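Local coordinates for DyP-type peroxidase (Pleurotus ostreatus PC15, PDB 6FSK), which is a heme b peroxidase of the dye-decolorizing family that probably uses hydrogen peroxide to oxidise dyes and, at a non-canonical site, Mn(II), at residues 239-244 and 391-396; 103-108 and 467-472; 214-219 and 347-352; 228-233 and 385-390. The protein carries 1 engineered substitution. One frame throughout, in Å; residues are numbered along the deposited sequence.

Contact 1: residues 239-244 and 391-396; sequences FLTFRY and DGFHFI. With HEM (protoporphyrin IX containing Fe), chain C.
Phe-393 reaches across to strand 239-244 with its whole side chain, meeting Thr-241 first and Arg-243 last. Its CB lies beside the Thr-241 hydroxyl, with OG1 3.8 Å away. CG stands anti to the backbone N (chi1 169°), which carries the ring from the first helical turn toward the strand. There the Thr-241 methyl CG2 sits above the middle of one ring face, 3.7 Å from the Phe-393 centroid and 11° off the normal, a clean CH-pi contact. CD1 and CE1 both meet the vinyl end of the heme, each 3.5 Å from HEM CBC. The surroundings are those of the C-terminal half of a DyP peroxidase, where helix 393-401 packs on the antiparallel sheet and lines part of the heme pocket; Gly-392 is the N-cap, and its O accepts from Ile-396 N at 2.9 Å. CE2, across the ring from CD1 and CE1, packs on Tyr-469 of the neighbouring strand. At the tip, Phe-393 CZ meets the bent aliphatic part of Arg-243, 3.7 Å from CD, the two side chains crossing at about a right angle. The guanidinium of Arg-243 turns to a salt bridge with Asp-111 and a hydrogen bond with Gln-102. One helical turn beyond Phe-393, Ile-396 CG2 touches the same vinyl group, 3.8 Å from HEM CBC.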
# COMPACT_ATOMS: atom_id res chain seq x y z
N PHE A 239 -5.38 -7.67 8.13
CA PHE A 239 -6.09 -6.42 7.83
C PHE A 239 -5.62 -5.90 6.50
O PHE A 239 -4.43 -5.69 6.24
CB PHE A 239 -5.88 -5.36 8.89
CG PHE A 239 -6.48 -5.68 10.24
CD1 PHE A 239 -7.78 -5.38 10.49
CD2 PHE A 239 -5.76 -6.33 11.24
CE1 PHE A 239 -8.37 -5.67 11.66
CE2 PHE A 239 -6.37 -6.67 12.42
CZ PHE A 239 -7.67 -6.28 12.66
N LEU A 240 -6.61 -5.72 5.62
CA LEU A 240 -6.46 -5.20 4.26
C LEU A 240 -6.87 -3.73 4.31
O LEU A 240 -8.08 -3.42 4.48
CB LEU A 240 -7.39 -5.96 3.32
CG LEU A 240 -7.22 -5.78 1.84
CD1 LEU A 240 -8.01 -6.80 1.04
CD2 LEU A 240 -7.57 -4.37 1.36
N THR A 241 -5.94 -2.82 4.09
CA THR A 241 -6.25 -1.39 3.85
C THR A 241 -6.34 -1.14 2.37
O THR A 241 -5.40 -1.42 1.64
CB THR A 241 -5.17 -0.50 4.50
OG1 THR A 241 -5.22 -0.63 5.92
CG2 THR A 241 -5.44 0.97 4.10
N PHE A 242 -7.49 -0.56 1.93
CA PHE A 242 -7.68 -0.11 0.54
C PHE A 242 -7.74 1.39 0.47
O PHE A 242 -8.47 1.98 1.27
CB PHE A 242 -8.95 -0.68 -0.06
CG PHE A 242 -9.27 -0.12 -1.40
CD1 PHE A 242 -8.52 -0.42 -2.52
CD2 PHE A 242 -10.36 0.72 -1.56
CE1 PHE A 242 -8.89 0.10 -3.78
CE2 PHE A 242 -10.66 1.25 -2.80
CZ PHE A 242 -9.89 0.99 -3.85
N ARG A 243 -6.96 1.99 -0.44
CA ARG A 243 -6.98 3.45 -0.70
C ARG A 243 -7.05 3.67 -2.17
O ARG A 243 -6.23 3.17 -2.94
CB ARG A 243 -5.75 4.16 -0.12
CG ARG A 243 -5.63 3.97 1.40
CD ARG A 243 -6.38 5.04 2.17
NE ARG A 243 -5.82 6.39 2.13
CZ ARG A 243 -6.49 7.51 2.38
NH1 ARG A 243 -7.80 7.51 2.54
NH2 ARG A 243 -5.81 8.64 2.34
N TYR A 244 -8.07 4.41 -2.59
CA TYR A 244 -8.23 4.72 -4.03
C TYR A 244 -7.53 6.01 -4.37
O TYR A 244 -8.05 7.11 -4.01
CB TYR A 244 -9.72 4.83 -4.28
CG TYR A 244 -10.20 4.84 -5.70
CD1 TYR A 244 -9.43 4.47 -6.75
CD2 TYR A 244 -11.54 5.13 -5.95
CE1 TYR A 244 -9.94 4.40 -8.05
CE2 TYR A 244 -12.02 5.09 -7.23
CZ TYR A 244 -11.26 4.69 -8.25
OH TYR A 244 -11.81 4.65 -9.57
N ASP A 391 -1.01 -0.01 14.07
CA ASP A 391 0.46 0.01 14.14
C ASP A 391 1.10 0.29 12.81
O ASP A 391 2.23 0.85 12.74
CB ASP A 391 1.06 -1.33 14.61
CG ASP A 391 0.78 -1.68 16.08
OD1 ASP A 391 0.34 -0.85 16.87
OD2 ASP A 391 1.04 -2.88 16.42
N GLY A 392 0.45 -0.12 11.72
CA GLY A 392 0.94 -0.04 10.38
C GLY A 392 0.47 1.16 9.57
O GLY A 392 0.82 2.28 9.82
N PHE A 393 -0.43 0.83 8.64
CA PHE A 393 -0.89 1.87 7.73
C PHE A 393 -1.27 3.18 8.41
O PHE A 393 -0.85 4.25 7.99
CB PHE A 393 -2.09 1.37 6.91
CG PHE A 393 -2.74 2.51 6.16
CD1 PHE A 393 -2.16 2.95 4.94
CD2 PHE A 393 -3.87 3.14 6.67
CE1 PHE A 393 -2.69 4.06 4.30
CE2 PHE A 393 -4.42 4.27 6.00
CZ PHE A 393 -3.81 4.71 4.82
N HIS A 394 -2.13 3.16 9.44
CA HIS A 394 -2.55 4.43 10.02
C HIS A 394 -1.37 5.21 10.61
O HIS A 394 -1.33 6.43 10.47
CB HIS A 394 -3.60 4.14 11.12
CG HIS A 394 -4.14 5.38 11.77
ND1 HIS A 394 -3.42 6.14 12.68
CD2 HIS A 394 -5.33 6.00 11.61
CE1 HIS A 394 -4.18 7.14 13.09
NE2 HIS A 394 -5.31 7.11 12.40
N PHE A 395 -0.54 4.51 11.38
CA PHE A 395 0.60 5.12 12.03
C PHE A 395 1.56 5.74 11.00
O PHE A 395 2.02 6.90 11.13
CB PHE A 395 1.28 4.13 12.92
CG PHE A 395 2.28 4.76 13.83
CD1 PHE A 395 3.55 4.92 13.44
CD2 PHE A 395 1.88 5.17 15.12
CE1 PHE A 395 4.54 5.47 14.29
CE2 PHE A 395 2.81 5.76 15.94
CZ PHE A 395 4.14 5.87 15.54
N ILE A 396 1.83 5.00 9.94
CA ILE A 396 2.71 5.45 8.92
C ILE A 396 2.18 6.75 8.34
O ILE A 396 2.97 7.71 8.14
CB ILE A 396 2.87 4.44 7.77
CG1 ILE A 396 3.62 3.14 8.21
CG2 ILE A 396 3.63 5.00 6.57
CD1 ILE A 396 3.42 1.95 7.28
CHA HEM C . 7.60 2.35 -1.38
CHB HEM C . 5.16 4.95 -4.62
CHC HEM C . 1.48 5.25 -1.53
CHD HEM C . 4.03 2.90 1.86
C1A HEM C . 7.28 3.02 -2.56
C2A HEM C . 8.12 3.12 -3.72
C3A HEM C . 7.43 3.80 -4.64
C4A HEM C . 6.20 4.19 -4.02
CMA HEM C . 7.91 4.21 -5.99
CAA HEM C . 9.53 2.57 -3.82
CBA HEM C . 9.70 1.17 -4.41
CGA HEM C . 9.20 0.09 -3.49
O1A HEM C . 9.85 -0.24 -2.50
O2A HEM C . 8.11 -0.47 -3.80
C1B HEM C . 3.92 5.29 -4.08
C2B HEM C . 2.89 5.97 -4.73
C3B HEM C . 1.81 6.05 -3.91
C4B HEM C . 2.25 5.39 -2.67
CMB HEM C . 2.96 6.56 -6.11
CAB HEM C . 0.47 6.65 -4.03
CBB HEM C . -0.10 6.90 -5.19
C1C HEM C . 1.81 4.74 -0.31
C2C HEM C . 1.07 4.71 0.88
C3C HEM C . 1.78 4.08 1.86
C4C HEM C . 3.00 3.63 1.24
CMC HEM C . -0.31 5.29 1.01
CAC HEM C . 1.52 3.85 3.31
CBC HEM C . 0.74 4.65 4.07
C1D HEM C . 5.20 2.50 1.20
C2D HEM C . 6.16 1.58 1.86
C3D HEM C . 7.15 1.40 0.91
C4D HEM C . 6.79 2.24 -0.22
CMD HEM C . 6.07 0.95 3.20
CAD HEM C . 8.44 0.60 1.04
CBD HEM C . 9.55 1.37 1.69
CGD HEM C . 10.77 0.51 1.92
O1D HEM C . 11.83 1.02 1.50
O2D HEM C . 10.65 -0.61 2.38
NA HEM C . 6.12 3.78 -2.70
NB HEM C . 3.56 5.02 -2.80
NC HEM C . 3.08 4.16 -0.02
ND HEM C . 5.65 2.92 0.01
FE HEM C . 4.65 4.03 -1.35

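Contact 2: residues 103-108 and 467-472; sequences RKDAEI and GEYFFS
Asp-105 meets the Tyr-469 ring at its hydroxyl edge, near the ring plane, the carboxylate turned 61° against it. Tyr-469 OH donates to Asp-105 OD2 at 2.7 Å, although the position of OD2 is less certain than the rest. The Asp-105 methylene also touches the ring, CB 3.8 Å from Tyr-469 CE2. Among the other flat groups, the Phe-470 ring has Glu-468 CG over the rim of one face, and the Arg-103 guanidinium holds water 1 in plane at its edge. This pairs helix 102-109 of the N-terminal half, one of the two ferredoxin-like halves of a DyP peroxidase, with strand 462-472, which lies at the middle of the antiparallel sheet next to strand 238-247. Polar links continue at the start of the helix. Water 1 accepts from Arg-103 N and from Arg-103 NE at 2.9 Å, and donates to Glu-468 OE1 at 2.6 Å, bridging a charge pair whose direct NE to OE1 separation of 4.6 Å is too long for a salt bridge. Glu-468 bends at chi2 (52°), folding its carboxylate back over its own strand: OE2 offers its anti lone pair to Tyr-469 N at 2.8 Å, a nearly straight bond (167°), and also takes the Gln-102 backbone NH. Arg-103 spends its two terminal nitrogens on Asp-131 and the Leu-129 carbonyl.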
# COMPACT_ATOMS: atom_id res chain seq x y z
N ARG A 103 -13.96 5.79 6.49
CA ARG A 103 -14.64 7.07 6.24
C ARG A 103 -14.46 8.09 7.41
O ARG A 103 -14.14 9.30 7.17
CB ARG A 103 -16.12 6.87 6.03
CG ARG A 103 -16.51 6.29 4.71
CD ARG A 103 -17.99 5.86 4.59
NE ARG A 103 -18.28 4.82 5.61
CZ ARG A 103 -19.51 4.50 5.90
NH1 ARG A 103 -20.52 5.08 5.24
NH2 ARG A 103 -19.73 3.61 6.84
N LYS A 104 -14.52 7.63 8.67
CA LYS A 104 -14.30 8.50 9.83
C LYS A 104 -12.80 8.71 10.08
O LYS A 104 -12.35 9.80 10.34
CB LYS A 104 -14.92 7.93 11.07
CG LYS A 104 -16.41 8.13 11.08
CD LYS A 104 -17.06 7.46 12.24
CE LYS A 104 -18.57 7.66 12.18
NZ LYS A 104 -19.19 6.51 12.87
N ASP A 105 -12.00 7.65 9.87
CA ASP A 105 -10.57 7.73 10.18
C ASP A 105 -9.85 8.67 9.19
O ASP A 105 -8.81 9.22 9.52
CB ASP A 105 -9.94 6.34 10.10
CG ASP A 105 -8.63 6.23 10.87
OD1 ASP A 105 -8.53 6.73 11.99
OD2 ASP A 105 -7.65 5.56 10.33
N ALA A 106 -10.44 8.86 8.01
CA ALA A 106 -9.85 9.67 6.97
C ALA A 106 -9.64 11.12 7.44
O ALA A 106 -8.75 11.83 6.99
CB ALA A 106 -10.74 9.68 5.74
N GLU A 107 -10.43 11.58 8.42
CA GLU A 107 -10.19 12.92 8.99
C GLU A 107 -8.79 13.00 9.58
O GLU A 107 -8.02 13.90 9.24
CB GLU A 107 -11.22 13.21 10.09
CG GLU A 107 -11.16 14.66 10.57
CD GLU A 107 -12.16 15.02 11.65
OE1 GLU A 107 -13.05 14.19 12.03
OE2 GLU A 107 -12.08 16.21 12.10
N ILE A 108 -8.44 12.01 10.40
CA ILE A 108 -7.12 11.96 11.00
C ILE A 108 -6.04 11.62 9.99
O ILE A 108 -4.90 12.12 10.12
CB ILE A 108 -7.15 11.09 12.23
CG1 ILE A 108 -7.93 11.89 13.36
CG2 ILE A 108 -5.77 10.70 12.70
CD1 ILE A 108 -8.17 10.98 14.55
N GLY A 467 -11.94 4.60 0.12
CA GLY A 467 -11.14 3.66 0.89
C GLY A 467 -11.96 2.96 1.90
O GLY A 467 -13.03 3.40 2.24
N GLU A 468 -11.51 1.79 2.35
CA GLU A 468 -12.07 1.16 3.55
C GLU A 468 -11.04 0.17 4.10
O GLU A 468 -10.04 -0.17 3.42
CB GLU A 468 -13.42 0.52 3.25
CG GLU A 468 -14.21 -0.12 4.41
CD GLU A 468 -14.42 0.79 5.63
OE1 GLU A 468 -15.61 1.11 5.91
OE2 GLU A 468 -13.48 1.17 6.39
N TYR A 469 -11.21 -0.16 5.38
CA TYR A 469 -10.39 -1.14 6.13
C TYR A 469 -11.18 -2.42 6.21
O TYR A 469 -12.35 -2.43 6.62
CB TYR A 469 -10.15 -0.64 7.52
CG TYR A 469 -9.44 0.70 7.64
CD1 TYR A 469 -8.26 0.91 6.90
CD2 TYR A 469 -9.84 1.70 8.55
CE1 TYR A 469 -7.52 2.07 7.01
CE2 TYR A 469 -9.08 2.88 8.69
CZ TYR A 469 -7.92 3.06 7.94
OH TYR A 469 -7.21 4.18 8.10
N PHE A 470 -10.55 -3.51 5.85
CA PHE A 470 -11.16 -4.81 5.83
C PHE A 470 -10.27 -5.83 6.57
O PHE A 470 -9.11 -5.55 6.86
CB PHE A 470 -11.34 -5.34 4.40
CG PHE A 470 -12.15 -4.44 3.47
CD1 PHE A 470 -13.49 -4.54 3.34
CD2 PHE A 470 -11.53 -3.48 2.78
CE1 PHE A 470 -14.19 -3.73 2.47
CE2 PHE A 470 -12.21 -2.68 1.87
CZ PHE A 470 -13.52 -2.80 1.74
N PHE A 471 -10.88 -6.95 6.92
CA PHE A 471 -10.18 -8.11 7.49
C PHE A 471 -10.40 -9.31 6.61
O PHE A 471 -11.57 -9.65 6.33
CB PHE A 471 -10.64 -8.32 8.94
CG PHE A 471 -9.87 -9.40 9.65
CD1 PHE A 471 -8.61 -9.09 10.16
CD2 PHE A 471 -10.38 -10.65 9.83
CE1 PHE A 471 -7.83 -10.06 10.82
CE2 PHE A 471 -9.61 -11.61 10.56
CZ PHE A 471 -8.38 -11.31 11.03
N SER A 472 -9.31 -9.91 6.14
CA SER A 472 -9.32 -11.07 5.29
C SER A 472 -9.22 -12.36 6.15
O SER A 472 -8.14 -12.61 6.65
CB SER A 472 -8.11 -11.01 4.38
OG SER A 472 -8.29 -9.97 3.38
O HOH W 1 -16.01 3.55 6.86

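Contact 3: residues 214-219 and 347-352; sequences PGFILA and DIDNRR
Aromatic and apolar contacts dominate, led by Phe-216 against the backbone and CB atoms of Asp-349 and Asn-350. CG of Phe-216 stands anti to the carbonyl carbon (chi1 -70°), which brings the ring against both residues. The Asp-349 methylene lies over one face of the Phe-216 ring, toward the rim: CB is 3.7 Å from the ring centroid and 16° off the normal, a CH-pi contact, while the carboxylate plane stands almost perpendicular to the ring. Asn-350 CA comes within 3.6 Å of Phe-216 CD1, and its CB lies 3.8 Å from the same atom. The Asn-350 amide turns elsewhere, placing OD1 above the rim of one face of the Arg-351 guanidinium. A looser contact runs from Ile-217 CD1 to Arg-352 O at 4.4 Å.

Direct hydrogen bonds between residues of the two segments stay within each segment. Both are loops with a short 3-10 turn, 214-216 and 349-351, so the contact joins two turns in the C-terminal half of the DyP fold, one of them leading into edge strand 354-360. Asp-347 OD1 accepts from Asp-349 N at 3.0 Å, an Asx turn in which the NH points nearly along the C-O axis. In the first, Pro-214 O takes the NH groups of both Ile-217 and Leu-218.

Water 2 lies at the edge of the Phe-216 ring and in its plane, 2.8 Å from Phe-216 O and a weak 3.4 Å from Asn-350 O. The Arg-352 side chain leads away, to a cation-pi contact with Tyr-334 and to within about 4 Å of the heme (nearest atoms).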
# COMPACT_ATOMS: atom_id res chain seq x y z
N PRO A 214 5.74 -13.77 11.76
CA PRO A 214 4.51 -13.80 10.92
C PRO A 214 3.36 -13.07 11.61
O PRO A 214 2.43 -12.61 10.92
CB PRO A 214 4.25 -15.31 10.73
CG PRO A 214 4.91 -15.94 11.94
CD PRO A 214 6.18 -15.14 12.09
N GLY A 215 3.30 -12.98 12.95
CA GLY A 215 2.27 -12.27 13.67
C GLY A 215 2.24 -10.78 13.50
O GLY A 215 1.30 -10.14 13.97
N PHE A 216 3.23 -10.20 12.79
CA PHE A 216 3.14 -8.77 12.40
C PHE A 216 2.27 -8.64 11.13
O PHE A 216 1.89 -7.51 10.81
CB PHE A 216 4.53 -8.21 12.18
CG PHE A 216 5.28 -8.07 13.47
CD1 PHE A 216 4.86 -7.20 14.47
CD2 PHE A 216 6.38 -8.88 13.74
CE1 PHE A 216 5.52 -7.13 15.71
CE2 PHE A 216 6.99 -8.77 14.96
CZ PHE A 216 6.57 -7.95 15.97
N ILE A 217 1.95 -9.76 10.49
CA ILE A 217 1.12 -9.77 9.25
C ILE A 217 -0.17 -10.51 9.48
O ILE A 217 -1.23 -10.04 9.00
CB ILE A 217 1.87 -10.38 8.04
CG1 ILE A 217 3.22 -9.66 7.77
CG2 ILE A 217 0.99 -10.47 6.75
CD1 ILE A 217 3.11 -8.15 7.45
N LEU A 218 -0.12 -11.65 10.18
CA LEU A 218 -1.24 -12.49 10.42
C LEU A 218 -1.63 -12.43 11.84
O LEU A 218 -0.81 -12.64 12.71
CB LEU A 218 -0.83 -13.90 10.06
CG LEU A 218 -0.44 -14.28 8.64
CD1 LEU A 218 0.19 -15.68 8.57
CD2 LEU A 218 -1.62 -14.19 7.73
N ALA A 219 -2.93 -12.23 12.13
CA ALA A 219 -3.39 -12.24 13.50
C ALA A 219 -3.19 -13.62 14.19
O ALA A 219 -3.32 -14.66 13.55
CB ALA A 219 -4.86 -11.89 13.55
N ASP A 347 12.35 -1.28 17.80
CA ASP A 347 11.83 -2.40 17.05
C ASP A 347 10.63 -1.86 16.26
O ASP A 347 9.60 -1.58 16.85
CB ASP A 347 11.40 -3.48 18.05
CG ASP A 347 10.82 -4.69 17.39
OD1 ASP A 347 10.51 -4.69 16.21
OD2 ASP A 347 10.71 -5.76 18.09
N ILE A 348 10.76 -1.73 14.96
CA ILE A 348 9.63 -1.25 14.15
C ILE A 348 9.07 -2.36 13.27
O ILE A 348 8.44 -2.12 12.22
CB ILE A 348 10.06 -0.04 13.27
CG1 ILE A 348 11.24 -0.37 12.37
CG2 ILE A 348 10.33 1.15 14.22
CD1 ILE A 348 11.54 0.75 11.33
N ASP A 349 9.19 -3.65 13.70
CA ASP A 349 8.52 -4.74 12.92
C ASP A 349 7.01 -4.55 12.82
O ASP A 349 6.46 -4.90 11.80
CB ASP A 349 8.88 -6.12 13.49
CG ASP A 349 10.38 -6.45 13.34
OD1 ASP A 349 11.17 -5.69 12.77
OD2 ASP A 349 10.72 -7.56 13.80
N ASN A 350 6.41 -3.95 13.85
CA ASN A 350 4.99 -3.68 13.80
C ASN A 350 4.61 -2.52 12.92
O ASN A 350 3.42 -2.32 12.72
CB ASN A 350 4.40 -3.52 15.21
CG ASN A 350 4.79 -2.21 15.88
OD1 ASN A 350 5.76 -1.53 15.51
ND2 ASN A 350 4.17 -1.97 17.02
N ARG A 351 5.53 -1.84 12.32
CA ARG A 351 5.23 -0.78 11.37
C ARG A 351 5.34 -1.29 9.96
O ARG A 351 5.04 -0.54 9.03
CB ARG A 351 6.24 0.32 11.54
CG ARG A 351 6.37 0.83 12.99
CD ARG A 351 5.22 1.66 13.37
NE ARG A 351 5.39 2.13 14.75
CZ ARG A 351 4.43 2.21 15.65
NH1 ARG A 351 3.22 1.73 15.41
NH2 ARG A 351 4.69 2.72 16.83
N ARG A 352 5.68 -2.55 9.76
CA ARG A 352 5.88 -3.07 8.42
C ARG A 352 4.54 -3.44 7.80
O ARG A 352 3.60 -3.86 8.49
CB ARG A 352 6.83 -4.30 8.41
CG ARG A 352 8.17 -3.95 9.03
CD ARG A 352 8.93 -2.85 8.38
NE ARG A 352 9.18 -3.06 6.94
CZ ARG A 352 10.16 -3.76 6.43
NH1 ARG A 352 11.03 -4.46 7.22
NH2 ARG A 352 10.26 -3.86 5.13
O HOH W 2 2.00 -5.42 12.71

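Contact 4: residues 228-233 and 385-390; sequences AARPDW and YSSSID
Arg-230 grips the backbone carbonyl of Ser-387 with the end of its guanidinium, and this is where the contact is tight. NH1 donates to Ser-387 O at 2.9 Å and NH2 more weakly at 3.0 Å, so the oxygen sits between the two nitrogens at the edge of the group. Neither bond is straight, as expected of a forked grip; the angle at hydrogen for NH1 is 137°. NH1 lies in the carbonyl plane, whereas the oxygen is tilted slightly from the guanidinium plane. The arginine chain runs extended from CG to NE, spanning backbones whose nearest CA atoms, Arg-230 and Ser-387, are 11.1 Å apart. The guanidinium has further partners: Asp-224 makes a salt bridge with NH1 and the Leu-93 carbonyl accepts from NE, contacts that probably fix its rotation and balance its charge.

Ser-387 belongs to the turn that follows strand 379-386 in the antiparallel sheet, and Arg-230 to the loop leading into the adjacent strand 238-247, so the bonds tie together the approaches to two sheet neighbours. The turn is shaped by Ser-386, whose OG accepts from Ser-388 N at 3.1 Å (165°), an ST turn, and the Ser-387 hydroxyl bonds to Gly-215 O.

Away from the carbonyl the packing thins. Ser-387 CB comes no nearer to NH1 than 4.1 Å, and Asp-390 OD2 is 6.7 Å from Arg-230 NH2, too far for a salt bridge; the Asp-390 carboxylate instead accepts from the backbone N of Asn-96 and Ala-97. Ala-228, Ala-229 and Asp-232 face solvent.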
# COMPACT_ATOMS: atom_id res chain seq x y z
N ALA A 228 -3.79 -12.46 22.49
CA ALA A 228 -4.70 -12.91 23.58
C ALA A 228 -6.03 -12.21 23.58
O ALA A 228 -7.05 -12.80 24.00
CB ALA A 228 -4.03 -12.74 24.92
N ALA A 229 -6.06 -10.97 23.09
CA ALA A 229 -7.25 -10.19 23.01
C ALA A 229 -8.14 -10.57 21.83
O ALA A 229 -9.31 -10.17 21.81
CB ALA A 229 -6.93 -8.71 22.95
N ARG A 230 -7.64 -11.34 20.86
CA ARG A 230 -8.35 -11.55 19.66
C ARG A 230 -9.05 -12.93 19.67
O ARG A 230 -8.54 -13.88 20.29
CB ARG A 230 -7.33 -11.46 18.50
CG ARG A 230 -6.98 -9.99 18.23
CD ARG A 230 -5.94 -9.84 17.14
NE ARG A 230 -5.88 -8.44 16.76
CZ ARG A 230 -4.92 -7.84 16.02
NH1 ARG A 230 -3.88 -8.55 15.58
NH2 ARG A 230 -5.07 -6.54 15.73
N PRO A 231 -10.16 -13.08 18.96
CA PRO A 231 -10.86 -14.36 18.93
C PRO A 231 -10.20 -15.37 18.14
O PRO A 231 -9.44 -15.05 17.22
CB PRO A 231 -12.23 -13.96 18.34
CG PRO A 231 -11.84 -12.88 17.34
CD PRO A 231 -10.85 -12.08 18.09
N ASP A 232 -10.39 -16.65 18.50
CA ASP A 232 -9.73 -17.72 17.79
C ASP A 232 -9.98 -17.68 16.27
O ASP A 232 -9.11 -18.03 15.47
CB ASP A 232 -10.19 -19.09 18.35
CG ASP A 232 -9.47 -19.44 19.65
OD1 ASP A 232 -8.48 -18.77 20.01
OD2 ASP A 232 -9.91 -20.41 20.30
N TRP A 233 -11.15 -17.27 15.82
CA TRP A 233 -11.43 -17.28 14.41
C TRP A 233 -10.52 -16.30 13.61
O TRP A 233 -10.35 -16.49 12.38
CB TRP A 233 -12.93 -17.00 14.12
CG TRP A 233 -13.48 -15.63 14.33
CD1 TRP A 233 -14.23 -15.21 15.36
CD2 TRP A 233 -13.34 -14.50 13.47
NE1 TRP A 233 -14.56 -13.90 15.22
CE2 TRP A 233 -14.04 -13.45 14.05
CE3 TRP A 233 -12.73 -14.30 12.25
CZ2 TRP A 233 -14.09 -12.19 13.46
CZ3 TRP A 233 -12.82 -13.09 11.66
CH2 TRP A 233 -13.48 -12.04 12.28
N TYR A 385 -1.36 -5.00 3.72
CA TYR A 385 -1.67 -5.92 4.76
C TYR A 385 -0.74 -5.84 5.94
O TYR A 385 0.50 -5.70 5.76
CB TYR A 385 -1.59 -7.37 4.29
CG TYR A 385 -2.54 -7.76 3.20
CD1 TYR A 385 -3.85 -8.14 3.49
CD2 TYR A 385 -2.19 -7.70 1.86
CE1 TYR A 385 -4.76 -8.48 2.48
CE2 TYR A 385 -3.09 -8.00 0.86
CZ TYR A 385 -4.39 -8.43 1.18
OH TYR A 385 -5.27 -8.76 0.19
N SER A 386 -1.30 -6.01 7.11
CA SER A 386 -0.54 -6.27 8.33
C SER A 386 -1.52 -6.74 9.41
O SER A 386 -2.74 -6.74 9.20
CB SER A 386 0.29 -5.13 8.87
OG SER A 386 -0.47 -4.22 9.64
N SER A 387 -1.03 -7.15 10.57
CA SER A 387 -1.89 -7.58 11.61
C SER A 387 -2.38 -6.45 12.46
O SER A 387 -3.08 -6.66 13.47
CB SER A 387 -1.22 -8.64 12.48
OG SER A 387 -0.14 -8.05 13.16
N SER A 388 -2.06 -5.20 12.10
CA SER A 388 -2.52 -4.06 12.85
C SER A 388 -2.47 -2.83 11.94
O SER A 388 -1.42 -2.32 11.60
CB SER A 388 -1.66 -3.80 14.06
OG SER A 388 -2.01 -2.63 14.79
N ILE A 389 -3.64 -2.32 11.61
CA ILE A 389 -3.75 -0.99 10.89
C ILE A 389 -3.31 0.12 11.82
O ILE A 389 -2.57 1.08 11.43
CB ILE A 389 -5.18 -0.78 10.38
CG1 ILE A 389 -5.57 -1.91 9.46
CG2 ILE A 389 -5.28 0.58 9.62
CD1 ILE A 389 -7.02 -1.77 8.95
N ASP A 390 -3.64 -0.03 13.12
CA ASP A 390 -3.25 0.97 14.11
C ASP A 390 -1.70 1.10 14.15
O ASP A 390 -1.18 2.22 14.13
CB ASP A 390 -3.67 0.60 15.50
CG ASP A 390 -5.17 0.68 15.72
OD1 ASP A 390 -5.90 1.32 14.95
OD2 ASP A 390 -5.61 0.09 16.81

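In the fold
From the N terminus the chain first supplies helix 102-109, whose contact with strand 462-472 is made more than 350 residues later; contact 2 thus closes the widest loop and joins the N-terminal half to the last strand of the chain, in the interior of the sheet. Inside it, residues 214-219, 228-233 and 239-244 come in turn, and their partners 347-352, 385-390 and 391-396 follow in the same order. Contacts 3, 4 and 1 therefore all cross one another and all nest within contact 2. Contacts 3 and 4 meet where Phe-216 O accepts from Ser-387 N, and contacts 1 and 2 share the paired strands 238-247 and 462-472.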